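Local coordinates for protein guanine deaminase (Escherichia coli, PDB 6OHB) that catalyses the zinc-dependent hydrolytic deamination of guanine to xanthine and ammonia in purine breakdown, at residues A386-Q399 / L419-G432. Residues are numbered along the deposited sequence; the frame is centred on the assembly and turned at random.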
ATOM      1  N   ALA A 386      23.464 -10.440  16.320  1.00 37.37           N
ATOM      2  CA  ALA A 386      22.096 -10.712  16.767  1.00 36.33           C
ATOM      3  C   ALA A 386      21.220  -9.471  16.577  1.00 38.82           C
ATOM      4  O   ALA A 386      20.843  -8.774  17.518  1.00 35.05           O
ATOM      5  CB  ALA A 386      22.101 -11.188  18.217  1.00 30.39           C
ATOM      6  N   ASP A 387      20.888  -9.217  15.315  1.00 36.69           N
ATOM      7  CA  ASP A 387      19.908  -8.207  14.925  1.00 35.57           C
ATOM      8  C   ASP A 387      18.660  -8.968  14.505  1.00 32.49           C
ATOM      9  O   ASP A 387      18.686  -9.688  13.504  1.00 34.46           O
ATOM     10  CB  ASP A 387      20.405  -7.351  13.759  1.00 34.72           C
ATOM     11  CG  ASP A 387      21.659  -6.560  14.081  1.00 39.33           C
ATOM     12  OD1 ASP A 387      21.978  -6.359  15.276  1.00 40.85           O
ATOM     13  OD2 ASP A 387      22.332  -6.138  13.113  1.00 37.54           O
ATOM     14  N   PHE A 388      17.570  -8.825  15.255  1.00 29.08           N
ATOM     15  CA  PHE A 388      16.376  -9.567  14.875  1.00 31.30           C
ATOM     16  C   PHE A 388      15.126  -8.830  15.335  1.00 31.87           C
ATOM     17  O   PHE A 388      15.184  -7.882  16.120  1.00 24.82           O
ATOM     18  CB  PHE A 388      16.400 -11.005  15.416  1.00 34.23           C
ATOM     19  CG  PHE A 388      16.486 -11.108  16.919  1.00 37.03           C
ATOM     20  CD1 PHE A 388      17.712 -11.076  17.564  1.00 34.50           C
ATOM     21  CD2 PHE A 388      15.338 -11.287  17.682  1.00 37.48           C
ATOM     22  CE1 PHE A 388      17.793 -11.192  18.944  1.00 32.59           C
ATOM     23  CE2 PHE A 388      15.412 -11.407  19.060  1.00 34.47           C
ATOM     24  CZ  PHE A 388      16.643 -11.358  19.692  1.00 32.87           C
ATOM     25  N   VAL A 389      13.989  -9.275  14.804  1.00 28.36           N
ATOM     26  CA  VAL A 389      12.698  -8.638  15.017  1.00 30.94           C
ATOM     27  C   VAL A 389      11.695  -9.697  15.456  1.00 32.29           C
ATOM     28  O   VAL A 389      11.561 -10.746  14.810  1.00 33.15           O
ATOM     29  CB  VAL A 389      12.191  -7.922  13.750  1.00 36.11           C
ATOM     30  CG1 VAL A 389      10.906  -7.152  14.049  1.00 34.97           C
ATOM     31  CG2 VAL A 389      13.264  -7.001  13.192  1.00 33.38           C
ATOM     32  N   VAL A 390      11.001  -9.427  16.554  1.00 27.25           N
ATOM     33  CA  VAL A 390       9.842 -10.210  16.958  1.00 29.48           C
ATOM     34  C   VAL A 390       8.614  -9.560  16.331  1.00 38.34           C
ATOM     35  O   VAL A 390       8.309  -8.394  16.622  1.00 33.70           O
ATOM     36  CB  VAL A 390       9.719 -10.272  18.487  1.00 29.44           C
ATOM     37  CG1 VAL A 390       8.602 -11.213  18.889  1.00 27.90           C
ATOM     38  CG2 VAL A 390      11.052 -10.694  19.106  1.00 29.55           C
ATOM     39  N   MET A 391       7.900 -10.335  15.507  1.00 33.20           N
ATOM     40  CA  MET A 391       6.774  -9.920  14.691  1.00 36.62           C
ATOM     41  C   MET A 391       5.484 -10.504  15.240  1.00 39.70           C
ATOM     42  O   MET A 391       5.457 -11.647  15.715  1.00 34.86           O
ATOM     43  CB  MET A 391       6.907 -10.420  13.245  1.00 35.46           C
ATOM     44  CG  MET A 391       8.221 -10.154  12.561  1.00 41.30           C
ATOM     45  SD  MET A 391       8.180  -8.616  11.649  1.00 64.30           S
ATOM     46  CE  MET A 391       6.795  -8.927  10.557  1.00 58.11           C
ATOM     47  N   GLU A 392       4.412  -9.721  15.150  1.00 36.56           N
ATOM     48  CA  GLU A 392       3.080 -10.171  15.530  1.00 36.70           C
ATOM     49  C   GLU A 392       2.286 -10.300  14.240  1.00 34.95           C
ATOM     50  O   GLU A 392       1.711  -9.319  13.759  1.00 39.01           O
ATOM     51  CB  GLU A 392       2.418  -9.181  16.492  1.00 36.63           C
ATOM     52  CG  GLU A 392       1.214  -9.747  17.237  1.00 40.96           C
ATOM     53  CD  GLU A 392       0.566  -8.726  18.148  1.00 49.51           C
ATOM     54  OE1 GLU A 392       1.189  -7.668  18.384  1.00 52.95           O
ATOM     55  OE2 GLU A 392      -0.567  -8.976  18.618  1.00 50.27           O
ATOM     56  N   PRO A 393       2.229 -11.484  13.629  1.00 43.01           N
ATOM     57  CA  PRO A 393       1.515 -11.617  12.351  1.00 44.33           C
ATOM     58  C   PRO A 393       0.004 -11.536  12.481  1.00 41.87           C
ATOM     59  O   PRO A 393      -0.681 -11.452  11.456  1.00 41.65           O
ATOM     60  CB  PRO A 393       1.955 -12.999  11.851  1.00 45.30           C
ATOM     61  CG  PRO A 393       2.287 -13.750  13.088  1.00 36.37           C
ATOM     62  CD  PRO A 393       2.835 -12.755  14.065  1.00 40.85           C
ATOM     63  N   THR A 394      -0.529 -11.587  13.698  1.00 41.56           N
ATOM     64  CA  THR A 394      -1.958 -11.507  13.978  1.00 38.52           C
ATOM     65  C   THR A 394      -2.319 -10.166  14.613  1.00 40.14           C
ATOM     66  O   THR A 394      -3.227 -10.078  15.442  1.00 39.17           O
ATOM     67  CB  THR A 394      -2.395 -12.663  14.875  1.00 44.75           C
ATOM     68  OG1 THR A 394      -1.587 -12.684  16.056  1.00 35.70           O
ATOM     69  CG2 THR A 394      -2.254 -14.001  14.144  1.00 34.77           C
ATOM     70  N   ALA A 395      -1.616  -9.098  14.226  1.00 36.88           N
ATOM     71  CA  ALA A 395      -1.678  -7.858  14.993  1.00 45.33           C
ATOM     72  C   ALA A 395      -2.991  -7.097  14.826  1.00 41.73           C
ATOM     73  O   ALA A 395      -3.307  -6.255  15.671  1.00 46.36           O
ATOM     74  CB  ALA A 395      -0.509  -6.952  14.594  1.00 43.19           C
ATOM     75  N   THR A 396      -3.782  -7.396  13.802  1.00 39.34           N
ATOM     76  CA  THR A 396      -5.074  -6.759  13.596  1.00 43.02           C
ATOM     77  C   THR A 396      -6.109  -7.845  13.357  1.00 40.58           C
ATOM     78  O   THR A 396      -5.757  -8.950  12.936  1.00 38.30           O
ATOM     79  CB  THR A 396      -5.071  -5.794  12.397  1.00 37.83           C
ATOM     80  OG1 THR A 396      -5.032  -6.550  11.179  1.00 43.65           O
ATOM     81  CG2 THR A 396      -3.881  -4.848  12.446  1.00 38.19           C
ATOM     82  N   PRO A 397      -7.382  -7.581  13.672  1.00 47.55           N
ATOM     83  CA  PRO A 397      -8.413  -8.622  13.485  1.00 39.91           C
ATOM     84  C   PRO A 397      -8.414  -9.237  12.091  1.00 37.35           C
ATOM     85  O   PRO A 397      -8.549 -10.459  11.960  1.00 34.28           O
ATOM     86  CB  PRO A 397      -9.716  -7.867  13.785  1.00 37.30           C
ATOM     87  CG  PRO A 397      -9.298  -6.807  14.760  1.00 41.49           C
ATOM     88  CD  PRO A 397      -7.923  -6.373  14.326  1.00 37.85           C
ATOM     89  N   LEU A 398      -8.261  -8.422  11.043  1.00 37.72           N
ATOM     90  CA  LEU A 398      -8.211  -8.965   9.688  1.00 34.82           C
ATOM     91  C   LEU A 398      -6.978  -9.837   9.490  1.00 32.66           C
ATOM     92  O   LEU A 398      -7.052 -10.889   8.840  1.00 35.82           O
ATOM     93  CB  LEU A 398      -8.234  -7.834   8.664  1.00 35.92           C
ATOM     94  CG  LEU A 398      -8.246  -8.233   7.185  1.00 38.26           C
ATOM     95  CD1 LEU A 398      -9.522  -8.979   6.842  1.00 32.09           C
ATOM     96  CD2 LEU A 398      -8.098  -7.001   6.306  1.00 38.84           C
ATOM     97  N   GLN A 399      -5.833  -9.406  10.025  1.00 33.53           N
ATOM     98  CA  GLN A 399      -4.633 -10.232   9.953  1.00 41.38           C
ATOM     99  C   GLN A 399      -4.844 -11.547  10.677  1.00 38.46           C
ATOM    100  O   GLN A 399      -4.447 -12.604  10.183  1.00 37.71           O
ATOM    101  CB  GLN A 399      -3.430  -9.500  10.547  1.00 40.27           C
ATOM    102  CG  GLN A 399      -2.544  -8.822   9.527  1.00 49.40           C
ATOM    103  CD  GLN A 399      -1.433  -8.014  10.178  1.00 57.26           C
ATOM    104  OE1 GLN A 399      -1.684  -6.969  10.779  1.00 55.12           O
ATOM    105  NE2 GLN A 399      -0.197  -8.503  10.067  1.00 61.35           N
ATOM    106  N   LEU A 419      -0.675  -7.474   4.457  1.00 50.20           N
ATOM    107  CA  LEU A 419      -1.432  -6.770   5.482  1.00 47.09           C
ATOM    108  C   LEU A 419      -0.562  -6.162   6.565  1.00 49.43           C
ATOM    109  O   LEU A 419      -1.087  -5.466   7.441  1.00 53.17           O
ATOM    110  CB  LEU A 419      -2.442  -7.718   6.133  1.00 52.99           C
ATOM    111  CG  LEU A 419      -3.861  -7.756   5.580  1.00 58.25           C
ATOM    112  CD1 LEU A 419      -3.853  -7.714   4.058  1.00 54.38           C
ATOM    113  CD2 LEU A 419      -4.539  -9.016   6.087  1.00 43.75           C
ATOM    114  N   GLY A 420       0.745  -6.397   6.532  1.00 52.28           N
ATOM    115  CA  GLY A 420       1.610  -6.003   7.628  1.00 51.22           C
ATOM    116  C   GLY A 420       2.047  -4.553   7.517  1.00 44.48           C
ATOM    117  O   GLY A 420       2.290  -4.042   6.428  1.00 49.33           O
ATOM    118  N   ASP A 421       2.147  -3.905   8.670  1.00 42.36           N
ATOM    119  CA  ASP A 421       2.721  -2.572   8.781  1.00 39.69           C
ATOM    120  C   ASP A 421       3.506  -2.533  10.088  1.00 39.68           C
ATOM    121  O   ASP A 421       3.865  -3.573  10.651  1.00 47.87           O
ATOM    122  CB  ASP A 421       1.617  -1.500   8.677  1.00 43.02           C
ATOM    123  CG  ASP A 421       0.450  -1.749   9.630  1.00 51.14           C
ATOM    124  OD1 ASP A 421       0.684  -1.962  10.840  1.00 49.90           O
ATOM    125  OD2 ASP A 421      -0.711  -1.723   9.168  1.00 56.68           O
ATOM    126  N   ASP A 422       3.768  -1.328  10.598  1.00 40.41           N
ATOM    127  CA  ASP A 422       4.547  -1.195  11.827  1.00 41.70           C
ATOM    128  C   ASP A 422       3.878  -1.873  13.023  1.00 44.44           C
ATOM    129  O   ASP A 422       4.571  -2.222  13.986  1.00 40.32           O
ATOM    130  CB  ASP A 422       4.838   0.280  12.121  1.00 41.57           C
ATOM    131  CG  ASP A 422       3.606   1.158  12.033  1.00 51.50           C
ATOM    132  OD1 ASP A 422       3.036   1.285  10.926  1.00 52.54           O
ATOM    133  OD2 ASP A 422       3.224   1.741  13.067  1.00 49.16           O
ATOM    134  N   ARG A 423       2.554  -2.052  12.998  1.00 38.95           N
ATOM    135  CA  ARG A 423       1.888  -2.778  14.077  1.00 43.09           C
ATOM    136  C   ARG A 423       2.337  -4.239  14.155  1.00 44.01           C
ATOM    137  O   ARG A 423       2.177  -4.870  15.208  1.00 35.65           O
ATOM    138  CB  ARG A 423       0.372  -2.724  13.894  1.00 38.30           C
ATOM    139  CG  ARG A 423      -0.268  -1.410  14.315  1.00 46.41           C
ATOM    140  CD  ARG A 423      -1.735  -1.363  13.908  1.00 45.34           C
ATOM    141  NE  ARG A 423      -1.919  -1.262  12.461  1.00 46.32           N
ATOM    142  CZ  ARG A 423      -3.102  -1.118  11.866  1.00 41.61           C
ATOM    143  NH1 ARG A 423      -4.210  -1.063  12.590  1.00 34.88           N
ATOM    144  NH2 ARG A 423      -3.175  -1.031  10.545  1.00 33.80           N
ATOM    145  N   SER A 424       2.865  -4.797  13.060  1.00 34.30           N
ATOM    146  CA  SER A 424       3.405  -6.154  13.077  1.00 43.29           C
ATOM    147  C   SER A 424       4.720  -6.251  13.838  1.00 39.90           C
ATOM    148  O   SER A 424       5.121  -7.358  14.209  1.00 44.11           O
ATOM    149  CB  SER A 424       3.628  -6.666  11.652  1.00 42.40           C
ATOM    150  OG  SER A 424       2.407  -6.933  10.991  1.00 49.92           O
ATOM    151  N   ILE A 425       5.383  -5.128  14.095  1.00 34.48           N
ATOM    152  CA  ILE A 425       6.687  -5.118  14.746  1.00 33.77           C
ATOM    153  C   ILE A 425       6.456  -5.018  16.249  1.00 34.90           C
ATOM    154  O   ILE A 425       6.072  -3.963  16.760  1.00 34.29           O
ATOM    155  CB  ILE A 425       7.559  -3.962  14.242  1.00 35.25           C
ATOM    156  CG1 ILE A 425       7.627  -3.953  12.711  1.00 39.06           C
ATOM    157  CG2 ILE A 425       8.947  -4.041  14.831  1.00 29.50           C
ATOM    158  CD1 ILE A 425       8.218  -5.167  12.121  1.00 39.30           C
ATOM    159  N   TYR A 426       6.705  -6.119  16.961  1.00 31.99           N
ATOM    160  CA  TYR A 426       6.473  -6.193  18.401  1.00 32.88           C
ATOM    161  C   TYR A 426       7.731  -5.853  19.195  1.00 36.30           C
ATOM    162  O   TYR A 426       7.662  -5.116  20.188  1.00 32.71           O
ATOM    163  CB  TYR A 426       5.965  -7.597  18.762  1.00 34.53           C
ATOM    164  CG  TYR A 426       5.581  -7.822  20.212  1.00 35.82           C
ATOM    165  CD1 TYR A 426       4.448  -7.223  20.763  1.00 35.46           C
ATOM    166  CD2 TYR A 426       6.336  -8.668  21.024  1.00 33.60           C
ATOM    167  CE1 TYR A 426       4.087  -7.443  22.092  1.00 35.68           C
ATOM    168  CE2 TYR A 426       5.984  -8.899  22.354  1.00 32.51           C
ATOM    169  CZ  TYR A 426       4.863  -8.284  22.883  1.00 37.88           C
ATOM    170  OH  TYR A 426       4.520  -8.512  24.200  1.00 35.01           O
ATOM    171  N   ARG A 427       8.880  -6.378  18.773  1.00 35.55           N
ATOM    172  CA  ARG A 427      10.138  -6.050  19.433  1.00 34.48           C
ATOM    173  C   ARG A 427      11.234  -5.974  18.378  1.00 34.48           C
ATOM    174  O   ARG A 427      11.193  -6.690  17.374  1.00 31.69           O
ATOM    175  CB  ARG A 427      10.531  -7.095  20.506  1.00 27.50           C
ATOM    176  CG  ARG A 427       9.575  -7.271  21.701  1.00 27.71           C
ATOM    177  CD  ARG A 427       9.737  -6.176  22.748  1.00 35.27           C
ATOM    178  NE  ARG A 427       8.884  -6.388  23.921  1.00 34.94           N
ATOM    179  CZ  ARG A 427       7.598  -6.043  24.000  1.00 41.03           C
ATOM    180  NH1 ARG A 427       6.982  -5.460  22.972  1.00 31.06           N
ATOM    181  NH2 ARG A 427       6.922  -6.278  25.118  1.00 38.92           N
ATOM    182  N   THR A 428      12.219  -5.110  18.614  1.00 32.53           N
ATOM    183  CA  THR A 428      13.402  -5.048  17.764  1.00 32.87           C
ATOM    184  C   THR A 428      14.650  -5.114  18.635  1.00 33.45           C
ATOM    185  O   THR A 428      14.820  -4.297  19.555  1.00 32.83           O
ATOM    186  CB  THR A 428      13.422  -3.783  16.889  1.00 32.53           C
ATOM    187  OG1 THR A 428      12.256  -3.764  16.057  1.00 29.73           O
ATOM    188  CG2 THR A 428      14.660  -3.766  15.996  1.00 29.26           C
ATOM    189  N   TYR A 429      15.525  -6.072  18.310  1.00 29.18           N
ATOM    190  CA  TYR A 429      16.805  -6.285  18.967  1.00 38.26           C
ATOM    191  C   TYR A 429      17.926  -5.895  18.010  1.00 34.95           C
ATOM    192  O   TYR A 429      17.957  -6.354  16.858  1.00 32.63           O
ATOM    193  CB  TYR A 429      16.980  -7.753  19.379  1.00 30.78           C
ATOM    194  CG  TYR A 429      16.209  -8.188  20.610  1.00 39.14           C
ATOM    195  CD1 TYR A 429      14.833  -8.411  20.556  1.00 37.39           C
ATOM    196  CD2 TYR A 429      16.859  -8.394  21.826  1.00 38.43           C
ATOM    197  CE1 TYR A 429      14.122  -8.818  21.686  1.00 37.84           C
ATOM    198  CE2 TYR A 429      16.158  -8.798  22.959  1.00 38.15           C
ATOM    199  CZ  TYR A 429      14.792  -9.011  22.882  1.00 41.27           C
ATOM    200  OH  TYR A 429      14.099  -9.414  24.006  1.00 38.10           O
ATOM    201  N   VAL A 430      18.854  -5.075  18.495  1.00 33.17           N
ATOM    202  CA  VAL A 430      20.043  -4.693  17.742  1.00 39.00           C
ATOM    203  C   VAL A 430      21.263  -4.969  18.612  1.00 37.20           C
ATOM    204  O   VAL A 430      21.287  -4.592  19.790  1.00 34.70           O
ATOM    205  CB  VAL A 430      19.996  -3.213  17.314  1.00 32.76           C
ATOM    206  CG1 VAL A 430      21.374  -2.719  16.921  1.00 31.74           C
ATOM    207  CG2 VAL A 430      19.009  -3.029  16.163  1.00 36.23           C
ATOM    208  N   ASP A 431      22.268  -5.632  18.032  1.00 36.99           N
ATOM    209  CA  ASP A 431      23.486  -6.004  18.760  1.00 44.21           C
ATOM    210  C   ASP A 431      23.148  -6.837  20.001  1.00 40.92           C
ATOM    211  O   ASP A 431      23.715  -6.645  21.078  1.00 41.18           O
ATOM    212  CB  ASP A 431      24.311  -4.763  19.123  1.00 42.06           C
ATOM    213  CG  ASP A 431      25.696  -5.113  19.646  1.00 50.28           C
ATOM    214  OD1 ASP A 431      26.386  -5.934  19.004  1.00 52.08           O
ATOM    215  OD2 ASP A 431      26.091  -4.562  20.697  1.00 51.76           O
ATOM    216  N   GLY A 432      22.166  -7.726  19.863  1.00 43.44           N
ATOM    217  CA  GLY A 432      21.762  -8.571  20.965  1.00 42.73           C
ATOM    218  C   GLY A 432      21.024  -7.849  22.065  1.00 40.48           C
ATOM    219  O   GLY A 432      20.815  -8.423  23.137  1.00 43.09           O
TER
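Tyr-429 and Phe-388, a hydrogen-bonded pair of antiparallel strands, lie side by side and point the same way, and Tyr-429 can be followed atom by atom as a worked example of cross-strand stacking. Its CB sits over a face of the Phe-388 ring, a CH-pi contact 3.7 Å from the ring centroid; CG lies 3.3 Å from Phe-388 CZ, and CD1 packs against Phe-388 CE2. With CG between its own backbone N and carbonyl carbon (chi1 60°), Phe-388 swings its ring over to the Tyr-429 side. The two rings form an offset stack, planes 10° apart. Farther out, CE1 comes obliquely near Val-390 CG2, and OH bonds to the hydroxyl of Tyr-69. In the backbone, each N of the pair donates to the other's carbonyl O. Strand 388-391 lies between strand 73-84 and strand 425-430, antiparallel to both, in the small beta domain beside the TIM-like barrel of the amidohydrolase fold, away from the zinc site. A classic beta bulge then shifts the register: Val-390 O accepts from both Tyr-426 N (2.8 Å) and Arg-427 N (3.0 Å), the latter on a lone pair. On the sheet face bearing Val-389, Met-391 SD lies 3.5 Å from Ile-425 CD1. Beyond the strands, Gln-399 lays CG against Leu-419 CB (3.6 Å) and sends NE2 to Ser-424 OG at 3.2 Å, nearly straight at 169° and in the amide plane. Shortened to an alanine, the side chain would lose CG and its amide, which is likely to leave Ser-424 OG without this donor and a gap beside Leu-419 CB. Nearby, Thr-396 CG2 rests over one face of the Arg-423 guanidinium, whose NE and NH2 grip Asp-421 side-on while NH1 reaches Asp-422 of the second subunit.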